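Local coordinates for protein acetyltransferase (Agrobacterium tumefaciens, PDB 2FSR) that probably transfers an acetyl group from acetyl-coenzyme A to an acceptor substrate, as a member of the GNAT acetyltransferase family, at residues A[36-41]-A[96-101]; A[113-118]-A[131-136]. All blocks are in the same frame, centred on the assembly; numbering follows the deposited sequence.

Interaction 1: A[36-41]-A[96-101]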
ATOM      1  N   THR A  36      -2.842  12.864  -3.538  1.00  9.93           N
ATOM      2  CA  THR A  36      -2.523  13.104  -2.126  1.00 10.16           C
ATOM      3  C   THR A  36      -2.643  11.744  -1.438  1.00  9.83           C
ATOM      4  O   THR A  36      -3.661  11.046  -1.600  1.00 10.75           O
ATOM      5  CB  THR A  36      -3.475  14.131  -1.481  1.00 10.60           C
ATOM      6  OG1 THR A  36      -3.315  15.404  -2.138  1.00 12.36           O
ATOM      7  CG2 THR A  36      -3.164  14.313   0.014  1.00 11.85           C
ATOM      8  N   LEU A  37      -1.584  11.342  -0.726  1.00  9.51           N
ATOM      9  CA  LEU A  37      -1.550  10.034  -0.058  1.00  9.18           C
ATOM     10  C   LEU A  37      -1.617  10.319   1.420  1.00  9.16           C
ATOM     11  O   LEU A  37      -0.660  10.851   1.974  1.00 10.10           O
ATOM     12  CB  LEU A  37      -0.260   9.277  -0.416  1.00  8.56           C
ATOM     13  CG  LEU A  37       0.100   9.257  -1.908  1.00  9.96           C
ATOM     14  CD1 LEU A  37       1.355   8.440  -2.139  1.00 10.37           C
ATOM     15  CD2 LEU A  37      -1.039   8.724  -2.767  1.00 10.24           C
ATOM     16  N   ARG A  38      -2.742  10.001   2.055  1.00  8.72           N
ATOM     17  CA  ARG A  38      -2.994  10.529   3.401  1.00  8.74           C
ATOM     18  C   ARG A  38      -3.511   9.472   4.385  1.00  8.47           C
ATOM     19  O   ARG A  38      -3.872   8.364   3.993  1.00  8.10           O
ATOM     20  CB  ARG A  38      -3.949  11.734   3.363  1.00  9.96           C
ATOM     21  CG  ARG A  38      -5.169  11.522   2.499  1.00 12.58           C
ATOM     22  CD  ARG A  38      -6.349  11.117   3.304  1.00 12.98           C
ATOM     23  NE  ARG A  38      -7.508  10.798   2.461  1.00 12.65           N
ATOM     24  CZ  ARG A  38      -8.449   9.939   2.815  1.00 12.30           C
ATOM     25  NH1 ARG A  38      -8.385   9.343   4.007  1.00 10.99           N
ATOM     26  NH2 ARG A  38      -9.445   9.666   1.985  1.00 11.58           N
ATOM     27  N   PRO A  39      -3.486   9.803   5.678  1.00  7.97           N
ATOM     28  CA  PRO A  39      -3.902   8.784   6.654  1.00  8.67           C
ATOM     29  C   PRO A  39      -5.338   8.287   6.522  1.00  8.39           C
ATOM     30  O   PRO A  39      -6.248   9.026   6.146  1.00  8.56           O
ATOM     31  CB  PRO A  39      -3.694   9.476   8.010  1.00  8.83           C
ATOM     32  CG  PRO A  39      -2.716  10.618   7.702  1.00  9.22           C
ATOM     33  CD  PRO A  39      -3.053  11.060   6.315  1.00  9.17           C
ATOM     34  N   LEU A  40      -5.514   7.024   6.867  1.00  8.13           N
ATOM     35  CA  LEU A  40      -6.829   6.402   6.937  1.00  7.80           C
ATOM     36  C   LEU A  40      -7.722   7.122   7.942  1.00  8.25           C
ATOM     37  O   LEU A  40      -7.249   7.613   8.981  1.00  8.90           O
ATOM     38  CB  LEU A  40      -6.698   4.936   7.359  1.00  8.25           C
ATOM     39  CG  LEU A  40      -6.564   3.902   6.240  1.00  5.61           C
ATOM     40  CD1 LEU A  40      -5.240   4.068   5.459  1.00  7.98           C
ATOM     41  CD2 LEU A  40      -6.715   2.464   6.761  1.00  8.48           C
ATOM     42  N   ALA A  41      -9.009   7.160   7.615  1.00  8.58           N
ATOM     43  CA  ALA A  41     -10.041   7.688   8.502  1.00  9.48           C
ATOM     44  C   ALA A  41     -11.268   6.798   8.433  1.00  9.39           C
ATOM     45  O   ALA A  41     -11.463   6.094   7.449  1.00  8.95           O
ATOM     46  CB  ALA A  41     -10.415   9.127   8.119  1.00 10.33           C
ATOM     47  N   GLY A  96     -10.096  15.743  -2.560  1.00 21.04           N
ATOM     48  CA  GLY A  96     -10.597  14.828  -1.543  1.00 19.75           C
ATOM     49  C   GLY A  96     -11.322  13.601  -2.080  1.00 18.38           C
ATOM     50  O   GLY A  96     -11.901  12.838  -1.304  1.00 19.65           O
ATOM     51  N   GLU A  97     -11.336  13.414  -3.401  1.00 16.62           N
ATOM     52  CA  GLU A  97     -11.967  12.215  -3.956  1.00 14.14           C
ATOM     53  C   GLU A  97     -11.037  11.007  -3.791  1.00 12.71           C
ATOM     54  O   GLU A  97      -9.965  10.938  -4.400  1.00 11.94           O
ATOM     55  CB  GLU A  97     -12.337  12.387  -5.418  1.00 14.82           C
ATOM     56  CG  GLU A  97     -13.025  11.160  -5.997  1.00 16.11           C
ATOM     57  CD  GLU A  97     -13.302  11.264  -7.485  1.00 19.24           C
ATOM     58  OE1 GLU A  97     -13.051  12.343  -8.077  1.00 19.18           O
ATOM     59  OE2 GLU A  97     -13.762  10.251  -8.063  1.00 21.15           O
ATOM     60  N   CYS A  98     -11.488  10.057  -2.982  1.00 10.81           N
ATOM     61  CA  CYS A  98     -10.686   8.873  -2.647  1.00 10.34           C
ATOM     62  C   CYS A  98     -10.854   7.760  -3.661  1.00 10.63           C
ATOM     63  O   CYS A  98     -11.974   7.288  -3.910  1.00 10.97           O
ATOM     64  CB  CYS A  98     -11.041   8.390  -1.243  1.00 10.52           C
ATOM     65  SG  CYS A  98     -10.005   7.027  -0.704  1.00 10.25           S
ATOM     66  N   ILE A  99      -9.721   7.329  -4.225  1.00  9.40           N
ATOM     67  CA  ILE A  99      -9.724   6.414  -5.364  1.00  8.89           C
ATOM     68  C   ILE A  99      -9.029   5.081  -5.095  1.00  8.81           C
ATOM     69  O   ILE A  99      -9.001   4.227  -5.960  1.00  9.52           O
ATOM     70  CB  ILE A  99      -9.118   7.075  -6.636  1.00  9.19           C
ATOM     71  CG1 ILE A  99      -7.646   7.426  -6.431  1.00  8.08           C
ATOM     72  CG2 ILE A  99      -9.931   8.344  -6.995  1.00  9.86           C
ATOM     73  CD1 ILE A  99      -6.860   7.613  -7.723  1.00 10.32           C
ATOM     74  N   GLY A 100      -8.447   4.916  -3.907  1.00  7.69           N
ATOM     75  CA  GLY A 100      -7.814   3.635  -3.588  1.00  7.42           C
ATOM     76  C   GLY A 100      -6.834   3.768  -2.439  1.00  6.86           C
ATOM     77  O   GLY A 100      -7.003   4.631  -1.604  1.00  6.91           O
ATOM     78  N   GLN A 101      -5.832   2.893  -2.413  1.00  7.24           N
ATOM     79  CA  GLN A 101      -4.958   2.797  -1.251  1.00  7.72           C
ATOM     80  C   GLN A 101      -3.603   2.271  -1.692  1.00  7.46           C
ATOM     81  O   GLN A 101      -3.506   1.437  -2.608  1.00  8.07           O
ATOM     82  CB  GLN A 101      -5.582   1.865  -0.217  1.00  8.23           C
ATOM     83  CG  GLN A 101      -4.810   1.789   1.104  1.00  8.64           C
ATOM     84  CD  GLN A 101      -5.208   0.573   1.907  1.00  9.69           C
ATOM     85  OE1 GLN A 101      -4.934  -0.549   1.495  1.00 12.12           O
ATOM     86  NE2 GLN A 101      -5.889   0.789   3.047  1.00  8.70           N
TER
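In the antiparallel sheet of this GNAT fold, strands 35-38 and 97-105 are not neighbours: strand 87-92 runs between them, and the R38 side chain reaches over it to C98. The guanidinium extends to C98 on strand 97-105, where R38 NH2 lies 3.8 Å from C98 SG and just as far from C98 CB, an oblique van der Waals approach. The torsions explain the reach. With CG set between the backbone N and the carbonyl carbon (chi1 47°) and a bend at chi2, the chain heads across the sheet, while C98 holds SG anti to its own N. The guanidinium is fixed by other bonds: R38 NH1 donates to P39 O at 3.0 Å. P39 O lies close to the guanidinium plane, whereas NH1 stands 31° out of the P39 carbonyl plane. Salt bridges run to D44 and to D91 on the intervening strand.

Farther along, L40 crosses the Q101 side chain at about a right angle, presenting CD1 and CD2 to the amide nitrogen, with L40 CD1 to Q101 NE2 at 4.1 Å. That amide is engaged by D76 of helix 66-83, which L40 also touches. With the polar groups bonded to P39, D44, D91 and D76, what passes between the segments is probably van der Waals contact; the D44 and D91 carboxylates probably offset the charge of R38 and hold its guanidinium beside C98.

Interaction 2: A[113-118]-A[131-136]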
ATOM      1  N   LYS A 113       8.913  -6.841   4.455  1.00  7.43           N
ATOM      2  CA  LYS A 113       8.151  -5.577   4.275  1.00  7.63           C
ATOM      3  C   LYS A 113       7.653  -5.498   2.845  1.00  7.84           C
ATOM      4  O   LYS A 113       8.421  -5.669   1.905  1.00  8.02           O
ATOM      5  CB  LYS A 113       8.970  -4.351   4.673  1.00  8.19           C
ATOM      6  CG  LYS A 113       9.301  -4.302   6.166  1.00  7.36           C
ATOM      7  CD  LYS A 113      10.023  -3.017   6.530  1.00  8.50           C
ATOM      8  CE  LYS A 113      10.426  -2.989   7.997  1.00  8.01           C
ATOM      9  NZ  LYS A 113       9.266  -2.955   8.944  1.00  7.87           N
ATOM     10  N   GLU A 114       6.361  -5.248   2.687  1.00  7.74           N
ATOM     11  CA  GLU A 114       5.651  -5.495   1.423  1.00  7.87           C
ATOM     12  C   GLU A 114       4.843  -4.288   0.968  1.00  8.10           C
ATOM     13  O   GLU A 114       4.046  -3.738   1.740  1.00  8.62           O
ATOM     14  CB  GLU A 114       4.732  -6.724   1.548  1.00  8.79           C
ATOM     15  CG  GLU A 114       4.262  -7.279   0.196  1.00  9.35           C
ATOM     16  CD  GLU A 114       2.851  -6.951  -0.145  1.00 14.45           C
ATOM     17  OE1 GLU A 114       2.189  -6.209   0.630  1.00 13.81           O
ATOM     18  OE2 GLU A 114       2.383  -7.494  -1.167  1.00 12.95           O
ATOM     19  N   LEU A 115       5.048  -3.891  -0.283  1.00  7.39           N
ATOM     20  CA  LEU A 115       4.337  -2.783  -0.912  1.00  7.58           C
ATOM     21  C   LEU A 115       3.111  -3.311  -1.660  1.00  8.26           C
ATOM     22  O   LEU A 115       3.222  -4.216  -2.494  1.00  7.61           O
ATOM     23  CB  LEU A 115       5.282  -2.069  -1.902  1.00  7.93           C
ATOM     24  CG  LEU A 115       4.787  -0.826  -2.662  1.00  7.72           C
ATOM     25  CD1 LEU A 115       4.577   0.342  -1.726  1.00  8.71           C
ATOM     26  CD2 LEU A 115       5.782  -0.437  -3.766  1.00  7.49           C
ATOM     27  N   GLY A 116       1.936  -2.767  -1.334  1.00  7.92           N
ATOM     28  CA  GLY A 116       0.716  -3.178  -2.033  1.00  8.70           C
ATOM     29  C   GLY A 116      -0.141  -1.995  -2.404  1.00  7.94           C
ATOM     30  O   GLY A 116      -0.005  -0.917  -1.843  1.00  8.87           O
ATOM     31  N   TRP A 117      -1.027  -2.200  -3.375  1.00  8.28           N
ATOM     32  CA  TRP A 117      -1.888  -1.099  -3.844  1.00  8.70           C
ATOM     33  C   TRP A 117      -3.204  -1.652  -4.342  1.00  8.85           C
ATOM     34  O   TRP A 117      -3.306  -2.823  -4.705  1.00  8.79           O
ATOM     35  CB  TRP A 117      -1.231  -0.289  -4.990  1.00  9.28           C
ATOM     36  CG  TRP A 117      -0.763  -1.173  -6.113  1.00  9.55           C
ATOM     37  CD1 TRP A 117      -1.493  -1.608  -7.190  1.00 10.91           C
ATOM     38  CD2 TRP A 117       0.533  -1.759  -6.249  1.00  9.21           C
ATOM     39  NE1 TRP A 117      -0.732  -2.444  -7.974  1.00 11.38           N
ATOM     40  CE2 TRP A 117       0.521  -2.544  -7.426  1.00 10.04           C
ATOM     41  CE3 TRP A 117       1.704  -1.704  -5.485  1.00  9.86           C
ATOM     42  CZ2 TRP A 117       1.635  -3.273  -7.851  1.00 11.08           C
ATOM     43  CZ3 TRP A 117       2.808  -2.419  -5.912  1.00 10.24           C
ATOM     44  CH2 TRP A 117       2.767  -3.199  -7.077  1.00 11.18           C
ATOM     45  N   LEU A 118      -4.206  -0.782  -4.359  1.00  9.01           N
ATOM     46  CA  LEU A 118      -5.492  -1.113  -4.948  1.00  8.86           C
ATOM     47  C   LEU A 118      -6.151   0.188  -5.404  1.00  8.96           C
ATOM     48  O   LEU A 118      -5.938   1.254  -4.819  1.00  8.22           O
ATOM     49  CB  LEU A 118      -6.391  -1.858  -3.953  1.00  8.83           C
ATOM     50  CG  LEU A 118      -6.796  -1.109  -2.676  1.00 10.61           C
ATOM     51  CD1 LEU A 118      -8.104  -0.317  -2.876  1.00 10.84           C
ATOM     52  CD2 LEU A 118      -6.955  -2.096  -1.518  1.00 12.52           C
ATOM     53  N   GLU A 131       2.030   5.652  -9.788  1.00  9.97           N
ATOM     54  CA  GLU A 131       2.419   6.947  -9.242  1.00 10.04           C
ATOM     55  C   GLU A 131       2.428   6.901  -7.721  1.00  9.96           C
ATOM     56  O   GLU A 131       3.374   7.390  -7.076  1.00  9.62           O
ATOM     57  CB  GLU A 131       1.492   8.068  -9.753  1.00  9.92           C
ATOM     58  CG  GLU A 131       1.846   9.451  -9.226  1.00  9.97           C
ATOM     59  CD  GLU A 131       1.001  10.566  -9.849  1.00 11.42           C
ATOM     60  OE1 GLU A 131       0.635  10.430 -11.037  1.00 14.76           O
ATOM     61  OE2 GLU A 131       0.745  11.579  -9.177  1.00 11.35           O
ATOM     62  N   ALA A 132       1.379   6.308  -7.142  1.00  9.51           N
ATOM     63  CA  ALA A 132       1.306   6.164  -5.686  1.00  9.43           C
ATOM     64  C   ALA A 132       2.403   5.239  -5.167  1.00 10.26           C
ATOM     65  O   ALA A 132       3.054   5.546  -4.140  1.00 10.05           O
ATOM     66  CB  ALA A 132      -0.079   5.663  -5.271  1.00  9.69           C
ATOM     67  N   ALA A 133       2.631   4.139  -5.885  1.00  9.63           N
ATOM     68  CA  ALA A 133       3.647   3.141  -5.480  1.00 10.47           C
ATOM     69  C   ALA A 133       5.055   3.736  -5.502  1.00 10.67           C
ATOM     70  O   ALA A 133       5.841   3.505  -4.576  1.00 11.34           O
ATOM     71  CB  ALA A 133       3.576   1.904  -6.362  1.00 10.85           C
ATOM     72  N   VAL A 134       5.383   4.482  -6.551  1.00 11.10           N
ATOM     73  CA  VAL A 134       6.702   5.129  -6.640  1.00 11.73           C
ATOM     74  C   VAL A 134       6.917   6.061  -5.454  1.00 11.59           C
ATOM     75  O   VAL A 134       8.009   6.067  -4.843  1.00 12.04           O
ATOM     76  CB  VAL A 134       6.853   5.914  -7.977  1.00 12.09           C
ATOM     77  CG1 VAL A 134       7.976   6.950  -7.895  1.00 13.47           C
ATOM     78  CG2 VAL A 134       7.070   4.936  -9.144  1.00 11.96           C
ATOM     79  N   ALA A 135       5.895   6.844  -5.112  1.00 11.21           N
ATOM     80  CA  ALA A 135       6.004   7.821  -4.031  1.00 11.26           C
ATOM     81  C   ALA A 135       6.249   7.137  -2.702  1.00 11.63           C
ATOM     82  O   ALA A 135       7.150   7.534  -1.957  1.00 11.47           O
ATOM     83  CB  ALA A 135       4.760   8.708  -3.966  1.00 12.17           C
ATOM     84  N   LEU A 136       5.467   6.103  -2.394  1.00 10.47           N
ATOM     85  CA  LEU A 136       5.643   5.458  -1.087  1.00 11.47           C
ATOM     86  C   LEU A 136       6.903   4.600  -1.042  1.00 11.32           C
ATOM     87  O   LEU A 136       7.582   4.550  -0.008  1.00 11.39           O
ATOM     88  CB  LEU A 136       4.404   4.646  -0.696  1.00 10.57           C
ATOM     89  CG  LEU A 136       4.388   4.164   0.755  1.00 12.26           C
ATOM     90  CD1 LEU A 136       4.471   5.310   1.775  1.00 12.41           C
ATOM     91  CD2 LEU A 136       3.166   3.273   1.014  1.00 11.41           C
TER
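L115 and W117, alternate residues of strand 114-118, point toward helix 131-136 and meet it through apolar surface. A133 is the shared partner. Its methyl group, CB, is 4.1 Å from L115 CD2 and 4.2 Å from W117 CE3, so one small side chain touches both the leucine branch and the six-membered ring of the indole. With CG anti to its backbone N (chi1 -178°), L115 carries its branched end toward the helix, and the fork at CG then sends CD2 to A133 and CD1 to L136, where L115 CD1 comes within 4.3 Å of L136 CD2. The indole of W117 approaches the A133 methyl obliquely and continues to S160 and V163 of helix 158-166.

Contact with the main chain is slight: L115 CD2 lies 4.0 Å from A133 O, a van der Waals distance. Backbone bonding instead serves each element separately. L136 N donates to A132 O within the helix, whereas the strand pairs with 97-105, and L115, with K113 just before the strand, bonds to V150.

The axes of the two short segments run nearly antiparallel, at 153°, and approach to 9.1 Å, a separation consistent with alanine where the CA atoms come nearest, W117 to A133. Strand, connecting loop and helix, packed through alanine, leucine and indole, match the strand-loop-helix of other GNAT enzymes, whose loop probably binds the acetyl-CoA pyrophosphate here too.

Interaction 2 is buried near the centre of the chain and its side-chain contacts are apolar; interaction 1, farther out and partly buried, brings charged and amide groups beside sulfur and leucine. They share a sheet in which strands 97-105 and 114-119 are neighbours: Q101 O accepts a probable hydrogen bond from L118 N at 2.9 Å. The other elements also meet, since L37 CD1 packs 3.9 Å from A135 CB, placing helix 128-143 over strand 35-38 as well. Interaction 1 therefore relates two strands across a third, whereas interaction 2 joins sheet to helix, and together their segments involve three strands of one sheet.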